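Local coordinates for protein probable transcriptional regulator (Pseudomonas aeruginosa, PDB 2FBI) that probably binds DNA through a winged helix-turn-helix domain and regulates transcription as a dimeric member of the MarR family, at residues Leu71-Leu74 with Glu75-Ile79; Arg82-Pro86 with Lys87-Arg91; Gly123-Lys126 with Leu127-Leu131. One frame throughout, in Å; residues are numbered along the deposited sequence.

The three contacts follow one another along the chain. Interaction 1 closes helix 64-76, which the family fold makes the probable DNA-recognition helix. Interaction 2 forms the tip of the hairpin between strands 80-85 and 91-96, the wing, with its centre about 18 Å from that of interaction 1; the two touch through a salt bridge between E75 and R82. Interaction 3 opens helix 124-138, and its centre lies about 35 Å from that of interaction 1 and about 41 Å from that of interaction 2, on the opposite side of the chain's centre from both. Helix 98-122 spans the sequence between wing and interaction 3, separating a probable DNA-reading part from the part that meets the second subunit.

Interaction 1: residues Leu71-Leu74 with Glu75-Ile79; sequences LARL and ERDGI
R73 and D77, one helical turn apart, join on the last turn of helix 64-76. From CB the R73 chain first passes the guanidinium of R76, with R73 CG 3.7 Å from R76 NH1. A sharp turn at the second torsion (chi2 -79°) then carries R73 CD to 3.2 Å from D77 OD2. R73 NE makes a salt bridge to the same oxygen, D77 OD2, at 3.2 Å, with the guanidinium and carboxylate planes 63° apart. R76 NE reaches D77 OD1 in a longer, weaker pairing, so the carboxylate has an arginine for each oxygen. Beneath these side chains the helix ends in a Schellman motif: G78 has positive phi (73°), and I79 N turns back to bond L74 O at 2.9 Å. The same reversal brings the I79 side chain to L74, where CD2 of L74 lies 4.0 Å from CB of I79. A water bridges A72 O and E75 OE1, and E75 also salt-bridges R82. L74 packs on Q38 and V41 and I79 on I42, all of helix 36-48, while L71 meets V94 and I79 meets L96 of strand 91-96.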
loop_
_atom_site.group_PDB
_atom_site.type_symbol
_atom_site.label_atom_id
_atom_site.label_comp_id
_atom_site.label_asym_id
_atom_site.label_seq_id
_atom_site.Cartn_x
_atom_site.Cartn_y
_atom_site.Cartn_z
ATOM N N LEU A 71 16.738 4.748 -5.655
ATOM C CA LEU A 71 18.098 4.263 -5.832
ATOM C C LEU A 71 19.177 5.336 -5.969
ATOM O O LEU A 71 20.241 5.182 -5.360
ATOM C CB LEU A 71 18.211 3.215 -6.949
ATOM C CG LEU A 71 17.263 2.037 -6.750
ATOM C CD1 LEU A 71 17.285 1.195 -7.997
ATOM C CD2 LEU A 71 17.575 1.185 -5.466
ATOM N N ALA A 72 18.945 6.400 -6.758
ATOM C CA ALA A 72 19.997 7.416 -6.920
ATOM C C ALA A 72 20.302 8.159 -5.612
ATOM O O ALA A 72 21.466 8.489 -5.348
ATOM C CB ALA A 72 19.675 8.437 -8.088
ATOM N N ARG A 73 19.269 8.423 -4.815
ATOM C CA ARG A 73 19.430 8.993 -3.487
ATOM C C ARG A 73 20.251 8.067 -2.570
ATOM O O ARG A 73 21.219 8.517 -1.954
ATOM C CB ARG A 73 18.056 9.251 -2.843
ATOM C CG ARG A 73 17.997 10.478 -1.941
ATOM C CD ARG A 73 18.578 10.225 -0.581
ATOM N NE ARG A 73 18.299 11.257 0.438
ATOM C CZ ARG A 73 17.087 11.628 0.875
ATOM N NH1 ARG A 73 15.960 11.137 0.349
ATOM N NH2 ARG A 73 16.991 12.537 1.826
ATOM N N LEU A 74 19.875 6.776 -2.517
ATOM C CA LEU A 74 20.507 5.808 -1.636
ATOM C C LEU A 74 21.909 5.561 -2.088
ATOM O O LEU A 74 22.825 5.427 -1.273
ATOM C CB LEU A 74 19.738 4.500 -1.609
ATOM C CG LEU A 74 18.455 4.412 -0.817
ATOM C CD1 LEU A 74 17.921 3.003 -1.075
ATOM C CD2 LEU A 74 18.649 4.656 0.711
ATOM N N GLU A 75 22.101 5.518 -3.401
ATOM C CA GLU A 75 23.438 5.459 -3.947
ATOM C C GLU A 75 24.282 6.726 -3.572
ATOM O O GLU A 75 25.477 6.615 -3.211
ATOM C CB GLU A 75 23.346 5.268 -5.440
ATOM C CG GLU A 75 24.653 5.123 -6.147
ATOM C CD GLU A 75 24.446 5.081 -7.669
ATOM O OE1 GLU A 75 23.762 5.991 -8.218
ATOM O OE2 GLU A 75 24.951 4.139 -8.306
ATOM N N ARG A 76 23.653 7.904 -3.626
ATOM C CA ARG A 76 24.356 9.160 -3.310
ATOM C C ARG A 76 24.784 9.201 -1.829
ATOM O O ARG A 76 25.835 9.772 -1.480
ATOM C CB ARG A 76 23.489 10.377 -3.680
ATOM C CG ARG A 76 24.114 11.782 -3.424
ATOM C CD ARG A 76 23.046 12.887 -3.488
ATOM N NE ARG A 76 22.227 12.957 -2.257
ATOM C CZ ARG A 76 20.890 13.151 -2.220
ATOM N NH1 ARG A 76 20.252 13.206 -1.045
ATOM N NH2 ARG A 76 20.168 13.272 -3.347
ATOM N N ASP A 77 23.969 8.568 -0.983
ATOM C CA ASP A 77 24.221 8.481 0.463
ATOM C C ASP A 77 25.124 7.350 0.902
ATOM O O ASP A 77 25.332 7.176 2.083
ATOM C CB ASP A 77 22.897 8.441 1.231
ATOM C CG ASP A 77 22.142 9.730 1.097
ATOM O OD1 ASP A 77 22.765 10.718 0.646
ATOM O OD2 ASP A 77 20.950 9.780 1.456
ATOM N N GLY A 78 25.669 6.606 -0.040
ATOM C CA GLY A 78 26.521 5.498 0.268
ATOM C C GLY A 78 25.842 4.244 0.829
ATOM O O GLY A 78 26.544 3.363 1.339
ATOM N N ILE A 79 24.511 4.146 0.734
ATOM C CA ILE A 79 23.724 3.001 1.260
ATOM C C ILE A 79 23.690 1.773 0.335
ATOM O O ILE A 79 23.800 0.601 0.792
ATOM C CB ILE A 79 22.294 3.423 1.618
ATOM C CG1 ILE A 79 22.280 4.646 2.552
ATOM C CG2 ILE A 79 21.481 2.252 2.190
ATOM C CD1 ILE A 79 22.915 4.428 3.883
HETATM O O HOH W 1 23.410 8.749 -7.072
#

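Interaction 2: residues Arg82-Pro86 with Lys87-Arg91; sequences RWKAP and KDQRR
The tip of the β-hairpin wing brings K84 and A85 against D88, Q89 and R91 of the returning chain. Two successive type I turns, A85 to D88 and D88 to R91, carry the reversal. The first is closed by D88 N, which bonds A85 O at 2.9 Å; the second is closed by R91 N on D88 O. Across the neck of the loop A85 N bonds R91 O at 3.3 Å, and the same oxygen, R91 O, takes a CA-H contact from K84. D88 also ties down the second turn with its side chain: OD2 of D88 accepts from R90 N at 3.1 Å, an Asx turn. K84 and Q89 meet at about a right angle. With CG beside its own backbone N (chi1 -75°), the K84 chain runs past the oxygen end of the Q89 carbonyl, CG of K84 coming to 3.2 Å from Q89 O. Three further bends then swing K84 NZ to Q89 OE1, 3.1 Å away and in the plane of that side-chain carbonyl. Q89 doubles back at its second torsion (chi2 -88°), which turns its amide toward the first strand. Further down the hairpin, W83 NE1 bonds N95, and the W83 ring meets that of Y93. Lysines and arginines abound at this exposed tip, and D88 and R90 fit the Asp-x-Arg pattern of MarR wings, which in relatives reach DNA; a similar role is probable here.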
loop_
_atom_site.group_PDB
_atom_site.type_symbol
_atom_site.label_atom_id
_atom_site.label_comp_id
_atom_site.label_asym_id
_atom_site.label_seq_id
_atom_site.Cartn_x
_atom_site.Cartn_y
_atom_site.Cartn_z
ATOM N N ARG A 82 25.373 0.159 -7.305
ATOM C CA ARG A 82 24.729 -0.317 -8.546
ATOM C C ARG A 82 25.807 -0.717 -9.497
ATOM O O ARG A 82 26.807 -0.023 -9.594
ATOM C CB ARG A 82 23.857 0.768 -9.180
ATOM C CG ARG A 82 22.530 0.914 -8.484
ATOM C CD ARG A 82 21.555 1.882 -9.185
ATOM N NE ARG A 82 22.064 3.234 -9.372
ATOM C CZ ARG A 82 21.355 4.245 -9.901
ATOM N NH1 ARG A 82 20.086 4.068 -10.300
ATOM N NH2 ARG A 82 21.911 5.459 -10.002
ATOM N N TRP A 83 25.629 -1.846 -10.162
ATOM C CA TRP A 83 26.607 -2.351 -11.101
ATOM C C TRP A 83 25.937 -3.096 -12.231
ATOM O O TRP A 83 24.908 -3.753 -12.024
ATOM C CB TRP A 83 27.611 -3.311 -10.419
ATOM C CG TRP A 83 27.017 -4.245 -9.364
ATOM C CD1 TRP A 83 26.658 -3.906 -8.065
ATOM C CD2 TRP A 83 26.750 -5.646 -9.493
ATOM N NE1 TRP A 83 26.191 -5.020 -7.411
ATOM C CE2 TRP A 83 26.247 -6.094 -8.262
ATOM C CE3 TRP A 83 26.878 -6.571 -10.539
ATOM C CZ2 TRP A 83 25.856 -7.404 -8.060
ATOM C CZ3 TRP A 83 26.500 -7.884 -10.320
ATOM C CH2 TRP A 83 25.998 -8.284 -9.105
ATOM N N LYS A 84 26.551 -3.039 -13.405
ATOM C CA LYS A 84 26.060 -3.804 -14.554
ATOM C C LYS A 84 26.516 -5.253 -14.463
ATOM O O LYS A 84 27.677 -5.509 -14.133
ATOM C CB LYS A 84 26.463 -3.127 -15.885
ATOM C CG LYS A 84 25.600 -1.894 -16.161
ATOM C CD LYS A 84 26.366 -0.650 -16.594
ATOM C CE LYS A 84 26.225 -0.366 -18.071
ATOM N NZ LYS A 84 27.474 -0.745 -18.816
ATOM N N ALA A 85 25.603 -6.190 -14.706
ATOM C CA ALA A 85 25.950 -7.593 -14.723
ATOM C C ALA A 85 27.026 -7.878 -15.790
ATOM O O ALA A 85 26.824 -7.569 -16.980
ATOM C CB ALA A 85 24.752 -8.444 -14.958
ATOM N N PRO A 86 28.177 -8.456 -15.356
ATOM C CA PRO A 86 29.319 -8.766 -16.246
ATOM C C PRO A 86 28.885 -9.472 -17.540
ATOM O O PRO A 86 29.362 -9.105 -18.638
ATOM C CB PRO A 86 30.198 -9.689 -15.391
ATOM C CG PRO A 86 29.919 -9.269 -13.989
ATOM C CD PRO A 86 28.456 -8.838 -13.951
ATOM N N LYS A 87 27.972 -10.442 -17.416
ATOM C CA LYS A 87 27.466 -11.178 -18.572
ATOM C C LYS A 87 26.027 -10.788 -19.033
ATOM O O LYS A 87 25.255 -11.647 -19.501
ATOM C CB LYS A 87 27.615 -12.694 -18.347
ATOM C CG LYS A 87 26.855 -13.249 -17.121
ATOM C CD LYS A 87 27.043 -14.762 -16.950
ATOM C CE LYS A 87 25.840 -15.381 -16.254
ATOM N NZ LYS A 87 24.643 -15.422 -17.125
ATOM N N ASP A 88 25.690 -9.501 -18.857
ATOM C CA ASP A 88 24.555 -8.781 -19.507
ATOM C C ASP A 88 24.546 -7.332 -18.972
ATOM O O ASP A 88 23.949 -7.032 -17.926
ATOM C CB ASP A 88 23.182 -9.479 -19.342
ATOM C CG ASP A 88 22.044 -8.766 -20.121
ATOM O OD1 ASP A 88 20.938 -9.358 -20.251
ATOM O OD2 ASP A 88 22.239 -7.619 -20.595
ATOM N N GLN A 89 25.259 -6.458 -19.670
ATOM C CA GLN A 89 25.452 -5.076 -19.262
ATOM C C GLN A 89 24.172 -4.184 -19.248
ATOM O O GLN A 89 24.184 -3.060 -18.730
ATOM C CB GLN A 89 26.545 -4.460 -20.133
ATOM C CG GLN A 89 27.906 -5.177 -20.058
ATOM C CD GLN A 89 28.820 -4.665 -18.939
ATOM O OE1 GLN A 89 28.864 -3.467 -18.647
ATOM N NE2 GLN A 89 29.582 -5.578 -18.330
ATOM N N ARG A 90 23.071 -4.692 -19.795
ATOM C CA ARG A 90 21.808 -3.957 -19.783
ATOM C C ARG A 90 20.907 -4.312 -18.580
ATOM O O ARG A 90 19.801 -3.791 -18.433
ATOM C CB ARG A 90 21.111 -4.072 -21.146
ATOM C CG ARG A 90 21.957 -3.396 -22.298
ATOM C CD ARG A 90 21.378 -3.660 -23.734
ATOM N NE ARG A 90 22.421 -3.537 -24.767
ATOM C CZ ARG A 90 22.816 -4.516 -25.592
ATOM N NH1 ARG A 90 22.236 -5.709 -25.591
ATOM N NH2 ARG A 90 23.790 -4.285 -26.461
ATOM N N ARG A 91 21.398 -5.237 -17.765
ATOM C CA ARG A 91 20.876 -5.481 -16.431
ATOM C C ARG A 91 21.671 -4.687 -15.406
ATOM O O ARG A 91 22.908 -4.533 -15.497
ATOM C CB ARG A 91 20.938 -6.960 -16.086
ATOM C CG ARG A 91 19.613 -7.667 -16.244
ATOM C CD ARG A 91 19.361 -8.064 -17.669
ATOM N NE ARG A 91 17.937 -8.253 -17.931
ATOM C CZ ARG A 91 17.275 -7.706 -18.946
ATOM N NH1 ARG A 91 15.988 -7.965 -19.072
ATOM N NH2 ARG A 91 17.896 -6.921 -19.834
#

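Interaction 3: residues Gly123-Lys126 with Leu127-Leu131; sequences GEEK and LAQLL
The E125 carboxylate and the Q129 amide meet one helical turn apart without stacking, their planes 64° apart. The amide carbon, Q129 CD, stands almost directly over one face of the carboxylate, 4.1 Å from E125 CD, while the carboxylate approaches the amide obliquely. A bend at its second torsion (chi2 90°) places E125 CD, and the last torsion presents that face to the glutamine. Q129 leans back over the preceding turn, its CG 3.5 Å from the E125 carbonyl O. That carbonyl already takes the nearly straight bond of Q129 N, at 2.8 Å. Two neighbouring bonds complete the start of the helix: L127 N to G123 O at 2.9 Å and L130 N to K126 O at 3.0 Å. G123, with positive phi (115°), makes the break after helix 98-122, yet its carbonyl serves the new helix. L127 reaches back across this corner to Q119 and F122. On the dimer side K126 NZ salt-bridges E136 of the second subunit, L130 packs on L130 of that subunit, and Q129 on its L133. Two successive helices broken at a glycine, the later one packing on its counterpart, fit the dimerisation region of MarR proteins.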
loop_
_atom_site.group_PDB
_atom_site.type_symbol
_atom_site.label_atom_id
_atom_site.label_comp_id
_atom_site.label_asym_id
_atom_site.label_seq_id
_atom_site.Cartn_x
_atom_site.Cartn_y
_atom_site.Cartn_z
ATOM N N GLY A 123 -1.746 -8.910 19.694
ATOM C CA GLY A 123 -1.834 -10.322 20.054
ATOM C C GLY A 123 -0.793 -11.095 19.271
ATOM O O GLY A 123 -0.747 -11.002 18.035
ATOM N N GLU A 124 -0.021 -11.885 20.024
ATOM C CA GLU A 124 1.150 -12.650 19.589
ATOM C C GLU A 124 0.856 -13.789 18.591
ATOM O O GLU A 124 1.674 -14.100 17.720
ATOM C CB GLU A 124 1.873 -13.198 20.839
ATOM C CG GLU A 124 0.935 -13.705 21.997
ATOM C CD GLU A 124 0.644 -12.664 23.118
ATOM O OE1 GLU A 124 0.485 -13.092 24.286
ATOM O OE2 GLU A 124 0.566 -11.443 22.841
ATOM N N GLU A 125 -0.319 -14.389 18.754
ATOM C CA GLU A 125 -0.861 -15.457 17.952
ATOM C C GLU A 125 -1.677 -14.856 16.792
ATOM O O GLU A 125 -1.580 -15.323 15.657
ATOM C CB GLU A 125 -1.690 -16.372 18.879
ATOM C CG GLU A 125 -2.956 -17.025 18.314
ATOM C CD GLU A 125 -2.724 -18.415 17.667
ATOM O OE1 GLU A 125 -1.767 -18.587 16.856
ATOM O OE2 GLU A 125 -3.537 -19.336 17.960
ATOM N N LYS A 126 -2.454 -13.807 17.072
ATOM C CA LYS A 126 -3.121 -13.041 16.005
ATOM C C LYS A 126 -2.164 -12.447 14.938
ATOM O O LYS A 126 -2.508 -12.389 13.741
ATOM C CB LYS A 126 -4.035 -11.960 16.588
ATOM C CG LYS A 126 -5.410 -12.483 17.005
ATOM C CD LYS A 126 -6.331 -11.371 17.532
ATOM C CE LYS A 126 -7.345 -11.929 18.530
ATOM N NZ LYS A 126 -8.557 -11.046 18.801
ATOM N N LEU A 127 -0.982 -12.018 15.373
ATOM C CA LEU A 127 0.047 -11.534 14.478
ATOM C C LEU A 127 0.553 -12.674 13.562
ATOM O O LEU A 127 0.762 -12.479 12.360
ATOM C CB LEU A 127 1.203 -10.965 15.283
ATOM C CG LEU A 127 1.914 -9.692 14.837
ATOM C CD1 LEU A 127 3.362 -9.734 15.285
ATOM C CD2 LEU A 127 1.842 -9.463 13.349
ATOM N N ALA A 128 0.733 -13.859 14.155
ATOM C CA ALA A 128 1.177 -15.060 13.456
ATOM C C ALA A 128 0.116 -15.581 12.488
ATOM O O ALA A 128 0.459 -15.925 11.370
ATOM C CB ALA A 128 1.596 -16.144 14.459
ATOM N N GLN A 129 -1.159 -15.609 12.879
ATOM C CA GLN A 129 -2.206 -15.942 11.902
ATOM C C GLN A 129 -2.329 -14.955 10.758
ATOM O O GLN A 129 -2.632 -15.342 9.637
ATOM C CB GLN A 129 -3.593 -16.093 12.518
ATOM C CG GLN A 129 -3.728 -17.145 13.566
ATOM C CD GLN A 129 -4.814 -16.778 14.555
ATOM O OE1 GLN A 129 -4.513 -16.407 15.697
ATOM N NE2 GLN A 129 -6.079 -16.809 14.107
ATOM N N LEU A 130 -2.160 -13.669 11.046
ATOM C CA LEU A 130 -2.297 -12.686 10.012
ATOM C C LEU A 130 -1.205 -12.889 8.929
ATOM O O LEU A 130 -1.515 -12.894 7.736
ATOM C CB LEU A 130 -2.232 -11.244 10.589
ATOM C CG LEU A 130 -2.216 -10.177 9.492
ATOM C CD1 LEU A 130 -3.520 -10.294 8.656
ATOM C CD2 LEU A 130 -2.001 -8.768 10.062
ATOM N N LEU A 131 0.042 -12.964 9.382
ATOM C CA LEU A 131 1.215 -13.185 8.551
ATOM C C LEU A 131 1.143 -14.481 7.754
ATOM O O LEU A 131 1.487 -14.489 6.567
ATOM C CB LEU A 131 2.494 -13.167 9.383
ATOM C CG LEU A 131 2.864 -11.787 9.886
ATOM C CD1 LEU A 131 3.771 -11.903 11.073
ATOM C CD2 LEU A 131 3.512 -10.947 8.750
#